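Local atomic coordinates of protein kinase domain-containing protein (Chaetomium thermophilum, PDB entry 6Z3U), a protein that probably phosphorylates serine and threonine residues of proteins with ATP, including the RNA polymerase II tail, as the cyclin-dependent kinase of the CDK-activating complex. Residues 121-126 with 161-166; 153-158 with 173-178; 142-147 with 242-247; 215-220 with 271-276. One frame throughout, in Å; residues are numbered along the deposited sequence.

Contact 1 (121-126 with 161-166); sequences IKKIKV and FSSKDQ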
loop_
_atom_site.group_PDB
_atom_site.type_symbol
_atom_site.label_atom_id
_atom_site.label_comp_id
_atom_site.label_asym_id
_atom_site.label_seq_id
_atom_site.Cartn_x
_atom_site.Cartn_y
_atom_site.Cartn_z
ATOM N N ILE B 121 -21.872 0.030 0.620
ATOM C CA ILE B 121 -21.186 1.020 1.437
ATOM C C ILE B 121 -20.822 0.353 2.754
ATOM O O ILE B 121 -21.697 0.067 3.580
ATOM C CB ILE B 121 -22.050 2.264 1.677
ATOM C CG1 ILE B 121 -22.536 2.848 0.351
ATOM C CG2 ILE B 121 -21.258 3.304 2.451
ATOM C CD1 ILE B 121 -23.653 3.856 0.504
ATOM N N LYS B 122 -19.531 0.126 2.965
ATOM C CA LYS B 122 -19.043 -0.429 4.218
ATOM C C LYS B 122 -18.700 0.731 5.142
ATOM O O LYS B 122 -17.798 1.522 4.845
ATOM C CB LYS B 122 -17.822 -1.322 3.998
ATOM C CG LYS B 122 -17.278 -1.936 5.289
ATOM C CD LYS B 122 -15.930 -2.624 5.097
ATOM C CE LYS B 122 -16.060 -3.951 4.381
ATOM N NZ LYS B 122 -14.743 -4.645 4.296
ATOM N N LYS B 123 -19.421 0.838 6.251
ATOM C CA LYS B 123 -19.198 1.899 7.226
ATOM C C LYS B 123 -18.293 1.316 8.302
ATOM O O LYS B 123 -18.741 0.567 9.173
ATOM C CB LYS B 123 -20.509 2.412 7.808
ATOM C CG LYS B 123 -20.334 3.582 8.766
ATOM C CD LYS B 123 -21.630 4.357 8.939
ATOM C CE LYS B 123 -21.421 5.611 9.772
ATOM N NZ LYS B 123 -22.630 6.483 9.781
ATOM N N ILE B 124 -17.015 1.664 8.230
ATOM C CA ILE B 124 -16.025 1.178 9.182
ATOM C C ILE B 124 -16.131 2.025 10.441
ATOM O O ILE B 124 -15.987 3.252 10.391
ATOM C CB ILE B 124 -14.610 1.237 8.592
ATOM C CG1 ILE B 124 -14.541 0.443 7.287
ATOM C CG2 ILE B 124 -13.597 0.690 9.592
ATOM C CD1 ILE B 124 -13.268 0.674 6.499
ATOM N N LYS B 125 -16.389 1.379 11.571
ATOM C CA LYS B 125 -16.485 2.094 12.839
ATOM C C LYS B 125 -15.059 2.365 13.291
ATOM O O LYS B 125 -14.408 1.506 13.892
ATOM C CB LYS B 125 -17.270 1.285 13.861
ATOM C CG LYS B 125 -18.659 0.883 13.384
ATOM C CD LYS B 125 -19.482 0.257 14.502
ATOM C CE LYS B 125 -20.871 -0.138 14.017
ATOM N NZ LYS B 125 -21.772 -0.534 15.136
ATOM N N VAL B 126 -14.570 3.573 12.987
ATOM C CA VAL B 126 -13.192 3.945 13.299
ATOM C C VAL B 126 -12.859 3.644 14.750
ATOM O O VAL B 126 -11.695 3.388 15.088
ATOM C CB VAL B 126 -12.963 5.435 12.950
ATOM C CG1 VAL B 126 -12.202 6.167 14.058
ATOM C CG2 VAL B 126 -12.217 5.554 11.624
ATOM N N PHE B 161 -15.149 8.209 1.488
ATOM C CA PHE B 161 -15.536 9.481 2.077
ATOM C C PHE B 161 -15.677 9.302 3.581
ATOM O O PHE B 161 -15.897 8.195 4.078
ATOM C CB PHE B 161 -16.846 10.008 1.478
ATOM C CG PHE B 161 -18.027 9.105 1.707
ATOM C CD1 PHE B 161 -18.758 9.181 2.883
ATOM C CD2 PHE B 161 -18.412 8.184 0.746
ATOM C CE1 PHE B 161 -19.843 8.351 3.099
ATOM C CE2 PHE B 161 -19.499 7.354 0.957
ATOM C CZ PHE B 161 -20.214 7.439 2.134
ATOM N N SER B 162 -15.559 10.413 4.300
ATOM C CA SER B 162 -15.680 10.422 5.750
ATOM C C SER B 162 -17.097 10.817 6.144
ATOM O O SER B 162 -17.718 11.671 5.502
ATOM C CB SER B 162 -14.667 11.384 6.371
ATOM O OG SER B 162 -14.868 12.702 5.897
ATOM N N SER B 163 -17.601 10.191 7.202
ATOM C CA SER B 163 -18.969 10.392 7.651
ATOM C C SER B 163 -19.056 11.572 8.616
ATOM O O SER B 163 -18.050 12.078 9.118
ATOM C CB SER B 163 -19.494 9.116 8.312
ATOM O OG SER B 163 -20.798 9.297 8.828
ATOM N N LYS B 164 -20.291 12.018 8.870
ATOM C CA LYS B 164 -20.500 13.113 9.811
ATOM C C LYS B 164 -20.017 12.747 11.210
ATOM O O LYS B 164 -19.525 13.613 11.943
ATOM C CB LYS B 164 -21.979 13.518 9.839
ATOM C CG LYS B 164 -22.945 12.527 10.511
ATOM C CD LYS B 164 -23.230 11.302 9.649
ATOM C CE LYS B 164 -24.257 10.385 10.300
ATOM N NZ LYS B 164 -24.563 9.199 9.452
ATOM N N ASP B 165 -20.130 11.473 11.590
ATOM C CA ASP B 165 -19.693 10.998 12.896
ATOM C C ASP B 165 -18.222 10.589 12.905
ATOM O O ASP B 165 -17.818 9.776 13.745
ATOM C CB ASP B 165 -20.570 9.827 13.352
ATOM C CG ASP B 165 -20.450 8.615 12.446
ATOM O OD1 ASP B 165 -20.357 8.794 11.215
ATOM O OD2 ASP B 165 -20.453 7.481 12.970
ATOM N N GLN B 166 -17.421 11.138 11.992
ATOM C CA GLN B 166 -15.986 10.862 11.928
ATOM C C GLN B 166 -15.708 9.370 11.753
ATOM O O GLN B 166 -14.762 8.822 12.320
ATOM C CB GLN B 166 -15.273 11.408 13.166
ATOM C CG GLN B 166 -15.507 12.896 13.386
ATOM C CD GLN B 166 -15.092 13.738 12.191
ATOM O OE1 GLN B 166 -13.941 13.693 11.753
ATOM N NE2 GLN B 166 -16.033 14.509 11.655
#
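Lys-123 is the long arm of this contact. It leaves strand 118-124 with CG anti to the backbone N (chi1 -176°) and stays extended from CG to its tip. Along its length the side chain also touches Tyr-107 and Asn-169 of the neighbouring strands. CE is the first of its atoms to meet the turn at 163-166 and lies 3.7 Å from Asp-165 OD1. NZ goes on to Asp-165 OD1 at 3.5 Å, a long salt bridge made tip to tip. It also gives a weak hydrogen bond to Ser-163 OG at the same length. Lys-164 crosses Lys-123 at about a right angle, and its NZ comes to 3.3 Å from Lys-123 NZ, so two like charges meet. Ser-163 OG donates to Asp-165 OD1, nearly along the C-O axis. An alanine in place of Asp-165 would remove the carboxylate and would probably leave Lys-123 without its acid partner beside the like-charged Lys-164, and Ser-163 OG without this acceptor. The turn is type I, closed by Gln-166 N to Ser-163 O at 3.1 Å. Earlier in both segments, Ile-121 CG2 packs on Phe-161 CZ at 4.3 Å. Strand 168-172 runs between the two strands joined here. This is the antiparallel sheet of the kinase N-lobe, in which the preceding Lys-122 forms the characteristic salt bridge with Glu-141 of helix 136-148.

Contact 2 (153-158 with 173-178); sequences NIIGLI and EYLPLG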
loop_
_atom_site.group_PDB
_atom_site.type_symbol
_atom_site.label_atom_id
_atom_site.label_comp_id
_atom_site.label_asym_id
_atom_site.label_seq_id
_atom_site.Cartn_x
_atom_site.Cartn_y
_atom_site.Cartn_z
ATOM N N ASN B 153 -10.952 -9.356 -11.079
ATOM C CA ASN B 153 -11.069 -10.340 -10.010
ATOM C C ASN B 153 -10.612 -9.794 -8.661
ATOM O O ASN B 153 -10.313 -10.573 -7.749
ATOM C CB ASN B 153 -10.279 -11.595 -10.373
ATOM C CG ASN B 153 -10.767 -12.231 -11.656
ATOM O OD1 ASN B 153 -10.052 -12.266 -12.657
ATOM N ND2 ASN B 153 -11.995 -12.736 -11.635
ATOM N N ILE B 154 -10.548 -8.473 -8.514
ATOM C CA ILE B 154 -10.284 -7.823 -7.236
ATOM C C ILE B 154 -11.443 -6.878 -6.957
ATOM O O ILE B 154 -11.831 -6.094 -7.831
ATOM C CB ILE B 154 -8.949 -7.056 -7.239
ATOM C CG1 ILE B 154 -7.784 -7.980 -7.605
ATOM C CG2 ILE B 154 -8.706 -6.424 -5.872
ATOM C CD1 ILE B 154 -7.381 -8.937 -6.506
ATOM N N ILE B 155 -11.991 -6.950 -5.742
ATOM C CA ILE B 155 -13.135 -6.114 -5.400
ATOM C C ILE B 155 -12.776 -4.657 -5.625
ATOM O O ILE B 155 -11.740 -4.167 -5.150
ATOM C CB ILE B 155 -13.577 -6.377 -3.953
ATOM C CG1 ILE B 155 -14.889 -5.648 -3.663
ATOM C CG2 ILE B 155 -12.502 -5.931 -2.972
ATOM C CD1 ILE B 155 -15.471 -5.969 -2.310
ATOM N N GLY B 156 -13.619 -3.945 -6.368
ATOM C CA GLY B 156 -13.327 -2.580 -6.748
ATOM C C GLY B 156 -13.736 -1.589 -5.669
ATOM O O GLY B 156 -14.875 -1.608 -5.204
ATOM N N LEU B 157 -12.795 -0.733 -5.289
ATOM C CA LEU B 157 -13.071 0.365 -4.362
ATOM C C LEU B 157 -13.511 1.561 -5.198
ATOM O O LEU B 157 -12.692 2.222 -5.841
ATOM C CB LEU B 157 -11.844 0.678 -3.516
ATOM C CG LEU B 157 -12.011 1.784 -2.473
ATOM C CD1 LEU B 157 -13.070 1.413 -1.452
ATOM C CD2 LEU B 157 -10.694 2.065 -1.785
ATOM N N ILE B 158 -14.817 1.831 -5.202
ATOM C CA ILE B 158 -15.353 2.878 -6.067
ATOM C C ILE B 158 -15.003 4.259 -5.532
ATOM O O ILE B 158 -14.627 5.156 -6.297
ATOM C CB ILE B 158 -16.874 2.706 -6.228
ATOM C CG1 ILE B 158 -17.166 1.454 -7.057
ATOM C CG2 ILE B 158 -17.481 3.955 -6.850
ATOM C CD1 ILE B 158 -18.600 0.987 -6.989
ATOM N N GLU B 173 -17.686 -2.378 -4.794
ATOM C CA GLU B 173 -18.467 -3.129 -5.764
ATOM C C GLU B 173 -19.568 -3.905 -5.053
ATOM O O GLU B 173 -19.352 -4.488 -3.988
ATOM C CB GLU B 173 -17.561 -4.091 -6.532
ATOM C CG GLU B 173 -17.632 -3.965 -8.041
ATOM C CD GLU B 173 -16.754 -4.981 -8.747
ATOM O OE1 GLU B 173 -15.521 -4.945 -8.545
ATOM O OE2 GLU B 173 -17.296 -5.818 -9.500
ATOM N N TYR B 174 -20.758 -3.911 -5.646
ATOM C CA TYR B 174 -21.879 -4.671 -5.110
ATOM C C TYR B 174 -21.807 -6.101 -5.635
ATOM O O TYR B 174 -21.923 -6.334 -6.844
ATOM C CB TYR B 174 -23.205 -4.016 -5.488
ATOM C CG TYR B 174 -24.413 -4.716 -4.910
ATOM C CD1 TYR B 174 -24.627 -4.750 -3.539
ATOM C CD2 TYR B 174 -25.344 -5.332 -5.733
ATOM C CE1 TYR B 174 -25.732 -5.386 -3.002
ATOM C CE2 TYR B 174 -26.455 -5.967 -5.206
ATOM C CZ TYR B 174 -26.643 -5.990 -3.839
ATOM O OH TYR B 174 -27.741 -6.621 -3.300
ATOM N N LEU B 175 -21.613 -7.057 -4.724
ATOM C CA LEU B 175 -21.432 -8.469 -5.060
ATOM C C LEU B 175 -22.528 -9.276 -4.376
ATOM O O LEU B 175 -22.329 -9.803 -3.270
ATOM C CB LEU B 175 -20.043 -8.945 -4.632
ATOM C CG LEU B 175 -18.893 -8.040 -5.083
ATOM C CD1 LEU B 175 -17.565 -8.523 -4.522
ATOM C CD2 LEU B 175 -18.834 -7.960 -6.603
ATOM N N PRO B 176 -23.702 -9.416 -5.003
ATOM C CA PRO B 176 -24.854 -9.987 -4.291
ATOM C C PRO B 176 -24.878 -11.506 -4.202
ATOM O O PRO B 176 -25.646 -12.038 -3.388
ATOM C CB PRO B 176 -26.048 -9.480 -5.115
ATOM C CG PRO B 176 -25.506 -9.354 -6.502
ATOM C CD PRO B 176 -24.069 -8.919 -6.344
ATOM N N LEU B 177 -24.074 -12.220 -4.985
ATOM C CA LEU B 177 -24.156 -13.674 -5.048
ATOM C C LEU B 177 -23.339 -14.374 -3.969
ATOM O O LEU B 177 -23.094 -15.579 -4.080
ATOM C CB LEU B 177 -23.717 -14.169 -6.428
ATOM C CG LEU B 177 -24.688 -13.898 -7.577
ATOM C CD1 LEU B 177 -24.189 -14.549 -8.854
ATOM C CD2 LEU B 177 -26.080 -14.398 -7.243
ATOM N N GLY B 178 -22.907 -13.655 -2.940
ATOM C CA GLY B 178 -22.244 -14.287 -1.817
ATOM C C GLY B 178 -20.775 -14.558 -2.051
ATOM O O GLY B 178 -20.081 -13.757 -2.684
#
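The hinge between the two kinase lobes begins at Glu-173, just after strand 168-172, and here it is tied to the loop that leads into strand 157-162. Glu-173 grips Gly-156 at two points. Its backbone N donates to Gly-156 O at 2.9 Å, and the approach is nearly along the C=O axis (160°). Its side chain then turns back to the same residue. Glu-173 is extended beyond CG, with CD anti to CA, and this brings OE1 within 3.1 Å of Gly-156 N. OE1 accepts that N-H through its anti lone pair, on the side away from OE2, and the bond is bent, with an angle of 140° at the hydrogen. The other oxygen, OE2, makes a salt bridge with Lys-235 of the C-lobe hairpin strand 234-236. One carboxylate thus links the loop before strand 157-162 to the C-lobe at the point where the lobes are joined. An alanine at Glu-173 would remove both carboxylate oxygens, and would probably leave Gly-156 held by the single backbone bond and Lys-235 without this acid partner. Apolar side chains flank the polar pair. Ile-155 has CG1 anti to the backbone N (chi1 -172°), so its CD1 reaches Leu-175 CD1 at 4.0 Å, the two side chains crossing obliquely. Ile-155 CG1 also lies 4.2 Å from Glu-173 CB. Beyond Gly-156, Ile-158 CD1 comes to 4.1 Å from Glu-173 N.

Contact 3 (142-147 with 242-247); sequences LKYLRE and ARSFAD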
loop_
_atom_site.group_PDB
_atom_site.type_symbol
_atom_site.label_atom_id
_atom_site.label_comp_id
_atom_site.label_asym_id
_atom_site.label_seq_id
_atom_site.Cartn_x
_atom_site.Cartn_y
_atom_site.Cartn_z
ATOM N N LEU B 142 -7.626 0.418 2.856
ATOM C CA LEU B 142 -7.651 1.717 2.191
ATOM C C LEU B 142 -6.482 1.867 1.227
ATOM O O LEU B 142 -6.629 2.442 0.142
ATOM C CB LEU B 142 -7.631 2.827 3.243
ATOM C CG LEU B 142 -8.360 4.130 2.918
ATOM C CD1 LEU B 142 -9.769 3.855 2.428
ATOM C CD2 LEU B 142 -8.391 5.027 4.147
ATOM N N LYS B 143 -5.310 1.358 1.607
ATOM C CA LYS B 143 -4.121 1.505 0.778
ATOM C C LYS B 143 -4.147 0.561 -0.418
ATOM O O LYS B 143 -3.998 0.997 -1.564
ATOM C CB LYS B 143 -2.872 1.253 1.628
ATOM C CG LYS B 143 -1.556 1.274 0.858
ATOM C CD LYS B 143 -0.385 0.877 1.756
ATOM C CE LYS B 143 0.935 0.894 0.998
ATOM N NZ LYS B 143 2.062 0.372 1.824
ATOM N N TYR B 144 -4.341 -0.735 -0.174
ATOM C CA TYR B 144 -4.098 -1.727 -1.214
ATOM C C TYR B 144 -5.280 -1.894 -2.158
ATOM O O TYR B 144 -5.079 -2.205 -3.338
ATOM C CB TYR B 144 -3.729 -3.062 -0.570
ATOM C CG TYR B 144 -2.416 -3.004 0.180
ATOM C CD1 TYR B 144 -1.268 -2.518 -0.434
ATOM C CD2 TYR B 144 -2.327 -3.412 1.502
ATOM C CE1 TYR B 144 -0.066 -2.452 0.243
ATOM C CE2 TYR B 144 -1.128 -3.350 2.189
ATOM C CZ TYR B 144 -0.001 -2.869 1.554
ATOM O OH TYR B 144 1.194 -2.804 2.231
ATOM N N LEU B 145 -6.509 -1.695 -1.680
ATOM C CA LEU B 145 -7.652 -1.750 -2.587
ATOM C C LEU B 145 -7.559 -0.656 -3.644
ATOM O O LEU B 145 -7.946 -0.860 -4.800
ATOM C CB LEU B 145 -8.957 -1.637 -1.800
ATOM C CG LEU B 145 -9.347 -2.864 -0.971
ATOM C CD1 LEU B 145 -10.610 -2.586 -0.174
ATOM C CD2 LEU B 145 -9.540 -4.084 -1.857
ATOM N N ARG B 146 -7.046 0.517 -3.266
ATOM C CA ARG B 146 -6.818 1.569 -4.250
ATOM C C ARG B 146 -5.658 1.210 -5.170
ATOM O O ARG B 146 -5.693 1.502 -6.372
ATOM C CB ARG B 146 -6.547 2.896 -3.540
ATOM C CG ARG B 146 -6.133 4.032 -4.462
ATOM C CD ARG B 146 -7.203 4.326 -5.499
ATOM N NE ARG B 146 -6.783 5.346 -6.452
ATOM C CZ ARG B 146 -6.017 5.111 -7.512
ATOM N NH1 ARG B 146 -5.571 3.885 -7.758
ATOM N NH2 ARG B 146 -5.690 6.104 -8.325
ATOM N N GLU B 147 -4.627 0.562 -4.623
ATOM C CA GLU B 147 -3.456 0.215 -5.420
ATOM C C GLU B 147 -3.800 -0.818 -6.487
ATOM O O GLU B 147 -3.344 -0.714 -7.631
ATOM C CB GLU B 147 -2.352 -0.313 -4.502
ATOM C CG GLU B 147 -0.988 0.330 -4.699
ATOM C CD GLU B 147 -0.019 -0.022 -3.581
ATOM O OE1 GLU B 147 1.067 -0.568 -3.876
ATOM O OE2 GLU B 147 -0.350 0.228 -2.403
ATOM N N ALA B 242 -3.078 -7.618 4.275
ATOM C CA ALA B 242 -2.163 -7.492 3.153
ATOM C C ALA B 242 -0.935 -6.677 3.544
ATOM O O ALA B 242 -0.930 -5.940 4.535
ATOM C CB ALA B 242 -2.864 -6.834 1.965
ATOM N N ARG B 243 0.120 -6.822 2.744
ATOM C CA ARG B 243 1.339 -6.054 2.951
ATOM C C ARG B 243 2.141 -6.032 1.659
ATOM O O ARG B 243 2.134 -6.998 0.891
ATOM C CB ARG B 243 2.183 -6.656 4.082
ATOM C CG ARG B 243 3.299 -5.757 4.590
ATOM C CD ARG B 243 4.560 -6.549 4.888
ATOM N NE ARG B 243 5.505 -5.793 5.707
ATOM C CZ ARG B 243 6.322 -4.852 5.240
ATOM N NH1 ARG B 243 6.315 -4.538 3.952
ATOM N NH2 ARG B 243 7.146 -4.221 6.067
ATOM N N SER B 244 2.833 -4.919 1.432
ATOM C CA SER B 244 3.706 -4.798 0.276
ATOM C C SER B 244 4.928 -5.692 0.444
ATOM O O SER B 244 5.360 -5.988 1.563
ATOM C CB SER B 244 4.151 -3.348 0.085
ATOM O OG SER B 244 3.056 -2.512 -0.248
ATOM N N PHE B 245 5.498 -6.108 -0.682
ATOM C CA PHE B 245 6.703 -6.927 -0.653
ATOM C C PHE B 245 7.789 -6.250 0.173
ATOM O O PHE B 245 8.212 -5.132 -0.133
ATOM C CB PHE B 245 7.207 -7.180 -2.075
ATOM C CG PHE B 245 6.368 -8.147 -2.861
ATOM C CD1 PHE B 245 5.140 -8.581 -2.389
ATOM C CD2 PHE B 245 6.822 -8.635 -4.074
ATOM C CE1 PHE B 245 4.378 -9.473 -3.119
ATOM C CE2 PHE B 245 6.068 -9.529 -4.805
ATOM C CZ PHE B 245 4.845 -9.948 -4.328
ATOM N N ALA B 246 8.243 -6.937 1.217
ATOM C CA ALA B 246 9.285 -6.393 2.074
ATOM C C ALA B 246 10.639 -6.446 1.378
ATOM O O ALA B 246 10.892 -7.297 0.522
ATOM C CB ALA B 246 9.348 -7.165 3.389
ATOM N N ASP B 247 11.514 -5.523 1.755
ATOM C CA ASP B 247 12.868 -5.524 1.231
ATOM C C ASP B 247 13.700 -6.599 1.920
ATOM O O ASP B 247 13.299 -7.144 2.952
ATOM C CB ASP B 247 13.513 -4.159 1.432
ATOM C CG ASP B 247 13.003 -3.124 0.451
ATOM O OD1 ASP B 247 12.203 -3.488 -0.434
ATOM O OD2 ASP B 247 13.415 -1.948 0.555
#
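Tyr-144 reaches out from helix 136-148, and its ring points at residues 242-244. CG is anti to the carbonyl carbon (chi1 -65°). Lys-143 runs out beside it as an extended chain, with CG anti to its own backbone N (chi1 176°). Its CD rests 3.6 Å above one face of the Tyr-144 ring, offset toward the rim. Ser-244 comes to the ring differently: its OG lies at the edge, near the ring plane, and is 3.1 Å from Tyr-144 OH. The two hydroxyls share a hydrogen bond in which either could be the donor. Ala-242 meets the CD2-CE2 side of the ring. Its CB is 3.5 Å from Tyr-144 CD2 in an oblique approach. The helix is the C helix of the kinase N-lobe, and residues 242-247 follow the DFG motif at the start of the activation segment. The contact therefore joins the N-lobe helix to the activation segment of the C-lobe. Lys-143 NZ passes 3.7 Å from Ser-244 OG but has its main polar partner in Ala-146 O of the cyclin chain, which packs on this helix. On the far side of the strand, the CB of Arg-243 points away from the helix. Arg-243 NH1 turns back along its own segment to donate to Ser-244 O at 3.0 Å, and Ala-246 CB lies over the rim of one face of its guanidinium.

Contact 4 (215-220 with 271-276); sequences FILHRD and RHYGGA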
loop_
_atom_site.group_PDB
_atom_site.type_symbol
_atom_site.label_atom_id
_atom_site.label_comp_id
_atom_site.label_asym_id
_atom_site.label_seq_id
_atom_site.Cartn_x
_atom_site.Cartn_y
_atom_site.Cartn_z
ATOM N N PHE B 215 3.327 -6.300 -6.354
ATOM C CA PHE B 215 4.160 -6.414 -5.160
ATOM C C PHE B 215 3.330 -6.256 -3.888
ATOM O O PHE B 215 3.663 -5.484 -2.986
ATOM C CB PHE B 215 5.304 -5.399 -5.198
ATOM C CG PHE B 215 5.978 -5.303 -6.534
ATOM C CD1 PHE B 215 6.717 -6.365 -7.028
ATOM C CD2 PHE B 215 5.883 -4.148 -7.291
ATOM C CE1 PHE B 215 7.339 -6.281 -8.254
ATOM C CE2 PHE B 215 6.505 -4.056 -8.516
ATOM C CZ PHE B 215 7.232 -5.123 -9.000
ATOM N N ILE B 216 2.238 -7.012 -3.818
ATOM C CA ILE B 216 1.339 -7.005 -2.672
ATOM C C ILE B 216 1.048 -8.448 -2.292
ATOM O O ILE B 216 0.702 -9.264 -3.152
ATOM C CB ILE B 216 0.030 -6.256 -2.979
ATOM C CG1 ILE B 216 0.315 -4.780 -3.250
ATOM C CG2 ILE B 216 -0.944 -6.406 -1.825
ATOM C CD1 ILE B 216 -0.790 -4.081 -4.003
ATOM N N LEU B 217 1.204 -8.764 -1.012
ATOM C CA LEU B 217 0.828 -10.062 -0.470
ATOM C C LEU B 217 -0.534 -9.941 0.201
ATOM O O LEU B 217 -0.776 -8.990 0.950
ATOM C CB LEU B 217 1.870 -10.557 0.531
ATOM C CG LEU B 217 3.275 -10.818 -0.012
ATOM C CD1 LEU B 217 4.240 -11.120 1.128
ATOM C CD2 LEU B 217 3.258 -11.962 -1.013
ATOM N N HIS B 218 -1.423 -10.896 -0.077
ATOM C CA HIS B 218 -2.757 -10.859 0.515
ATOM C C HIS B 218 -2.754 -11.448 1.923
ATOM O O HIS B 218 -3.279 -10.838 2.860
ATOM C CB HIS B 218 -3.742 -11.611 -0.382
ATOM C CG HIS B 218 -5.162 -11.530 0.079
ATOM N ND1 HIS B 218 -5.703 -12.418 0.983
ATOM C CD2 HIS B 218 -6.157 -10.671 -0.246
ATOM C CE1 HIS B 218 -6.969 -12.107 1.198
ATOM N NE2 HIS B 218 -7.269 -11.051 0.466
ATOM N N ARG B 219 -2.176 -12.637 2.081
ATOM C CA ARG B 219 -1.923 -13.241 3.390
ATOM C C ARG B 219 -3.210 -13.525 4.162
ATOM O O ARG B 219 -3.228 -13.485 5.394
ATOM C CB ARG B 219 -0.968 -12.386 4.232
ATOM C CG ARG B 219 0.332 -12.047 3.510
ATOM C CD ARG B 219 1.304 -11.242 4.359
ATOM N NE ARG B 219 0.671 -10.187 5.137
ATOM C CZ ARG B 219 1.340 -9.321 5.891
ATOM N NH1 ARG B 219 2.664 -9.380 5.958
ATOM N NH2 ARG B 219 0.687 -8.391 6.572
ATOM N N ASP B 220 -4.301 -13.811 3.451
ATOM C CA ASP B 220 -5.499 -14.335 4.096
ATOM C C ASP B 220 -6.476 -14.903 3.074
ATOM O O ASP B 220 -7.683 -14.656 3.160
ATOM C CB ASP B 220 -6.198 -13.260 4.927
ATOM C CG ASP B 220 -7.179 -13.850 5.930
ATOM O OD1 ASP B 220 -7.118 -15.075 6.170
ATOM O OD2 ASP B 220 -8.013 -13.094 6.473
ATOM N N ARG B 271 10.334 -15.259 8.884
ATOM C CA ARG B 271 10.242 -13.807 8.887
ATOM C C ARG B 271 10.628 -13.173 7.560
ATOM O O ARG B 271 10.421 -11.968 7.389
ATOM C CB ARG B 271 11.140 -13.222 9.988
ATOM C CG ARG B 271 11.054 -13.945 11.324
ATOM C CD ARG B 271 9.745 -13.655 12.037
ATOM N NE ARG B 271 9.666 -12.267 12.487
ATOM C CZ ARG B 271 8.642 -11.758 13.164
ATOM N NH1 ARG B 271 8.662 -10.485 13.531
ATOM N NH2 ARG B 271 7.600 -12.518 13.475
ATOM N N HIS B 272 11.193 -13.942 6.624
ATOM C CA HIS B 272 11.625 -13.432 5.318
ATOM C C HIS B 272 11.067 -14.368 4.249
ATOM O O HIS B 272 11.761 -15.267 3.770
ATOM C CB HIS B 272 13.148 -13.329 5.254
ATOM C CG HIS B 272 13.730 -12.392 6.267
ATOM N ND1 HIS B 272 14.717 -12.773 7.151
ATOM C CD2 HIS B 272 13.471 -11.090 6.531
ATOM C CE1 HIS B 272 15.034 -11.749 7.923
ATOM N NE2 HIS B 272 14.295 -10.713 7.564
ATOM N N TYR B 273 9.814 -14.144 3.870
ATOM C CA TYR B 273 9.111 -14.969 2.899
ATOM C C TYR B 273 8.675 -14.121 1.707
ATOM O O TYR B 273 8.950 -12.922 1.634
ATOM C CB TYR B 273 7.908 -15.657 3.552
ATOM C CG TYR B 273 6.976 -14.720 4.294
ATOM C CD1 TYR B 273 5.963 -14.044 3.627
ATOM C CD2 TYR B 273 7.102 -14.523 5.663
ATOM C CE1 TYR B 273 5.104 -13.195 4.301
ATOM C CE2 TYR B 273 6.249 -13.674 6.346
ATOM C CZ TYR B 273 5.253 -13.013 5.661
ATOM O OH TYR B 273 4.404 -12.170 6.342
ATOM N N GLY B 274 7.988 -14.764 0.764
ATOM C CA GLY B 274 7.559 -14.099 -0.449
ATOM C C GLY B 274 6.195 -14.548 -0.934
ATOM O O GLY B 274 5.368 -15.011 -0.143
ATOM N N GLY B 275 5.952 -14.420 -2.240
ATOM C CA GLY B 275 4.645 -14.747 -2.782
ATOM C C GLY B 275 4.237 -16.188 -2.551
ATOM O O GLY B 275 3.045 -16.503 -2.525
ATOM N N ALA B 276 5.214 -17.083 -2.384
ATOM C CA ALA B 276 4.896 -18.497 -2.235
ATOM C C ALA B 276 3.906 -18.740 -1.102
ATOM O O ALA B 276 3.145 -19.713 -1.141
ATOM C CB ALA B 276 6.177 -19.299 -1.998
#
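The catalytic loop of the kinase C-lobe starts in this contact, with the HRD sequence at residues 218-220. Asp-220 is the predicted proton acceptor, while the contact itself is carried by Leu-217 and Arg-219. The two branches of Leu-217 divide the work. CD2 packs on Gly-275 CA at 3.6 Å, and CD1 meets Tyr-273 CE1 at 3.9 Å in an oblique crossing. Tyr-273 holds CG in the crowded position between the backbone N and the carbonyl carbon (chi1 52°), and its ring extends toward Arg-219. Arg-219 is bent at chi3, and its chain runs at about a right angle to the tyrosine side chain, with CD at the ring edge. Its guanidinium plane is turned 49° from the ring. Arg-219 NH1 gives a weak bond to Tyr-273 OH at 3.3 Å. The stronger partners lie elsewhere: Arg-219 NH2 donates to Leu-241 O, and Tyr-273 OH bonds to Thr-253 O. As in other kinases, an aspartate, here Asp-278 in helix 276-291 that begins at the end of residues 271-276, accepts bonds from the backbone N of His-218 and of Arg-219. Within the loop, Asp-220 N makes a weak bond to His-218 ND1.

How the contacts relate
From the N terminus, contact 1 opens on strand 118-124 and closes at 161-166, within the N-lobe sheet. Contact 3 opens before that closure, on helix 136-148, and closes only at 242-247, so the two cross. Contact 2 opens at 153-158 and closes at 173-178. It crosses contact 1 and lies wholly within the span of contact 3, which it touches where Ile-155 packs on Leu-145. Contact 4 opens at 215-220, after contacts 1 and 2 have closed, and ends at 271-276, crossing contact 3. Strands 216-217 and 243-244 pair directly, joining these two. Together they tie N-lobe sheet, hinge, C helix, activation segment and catalytic loop.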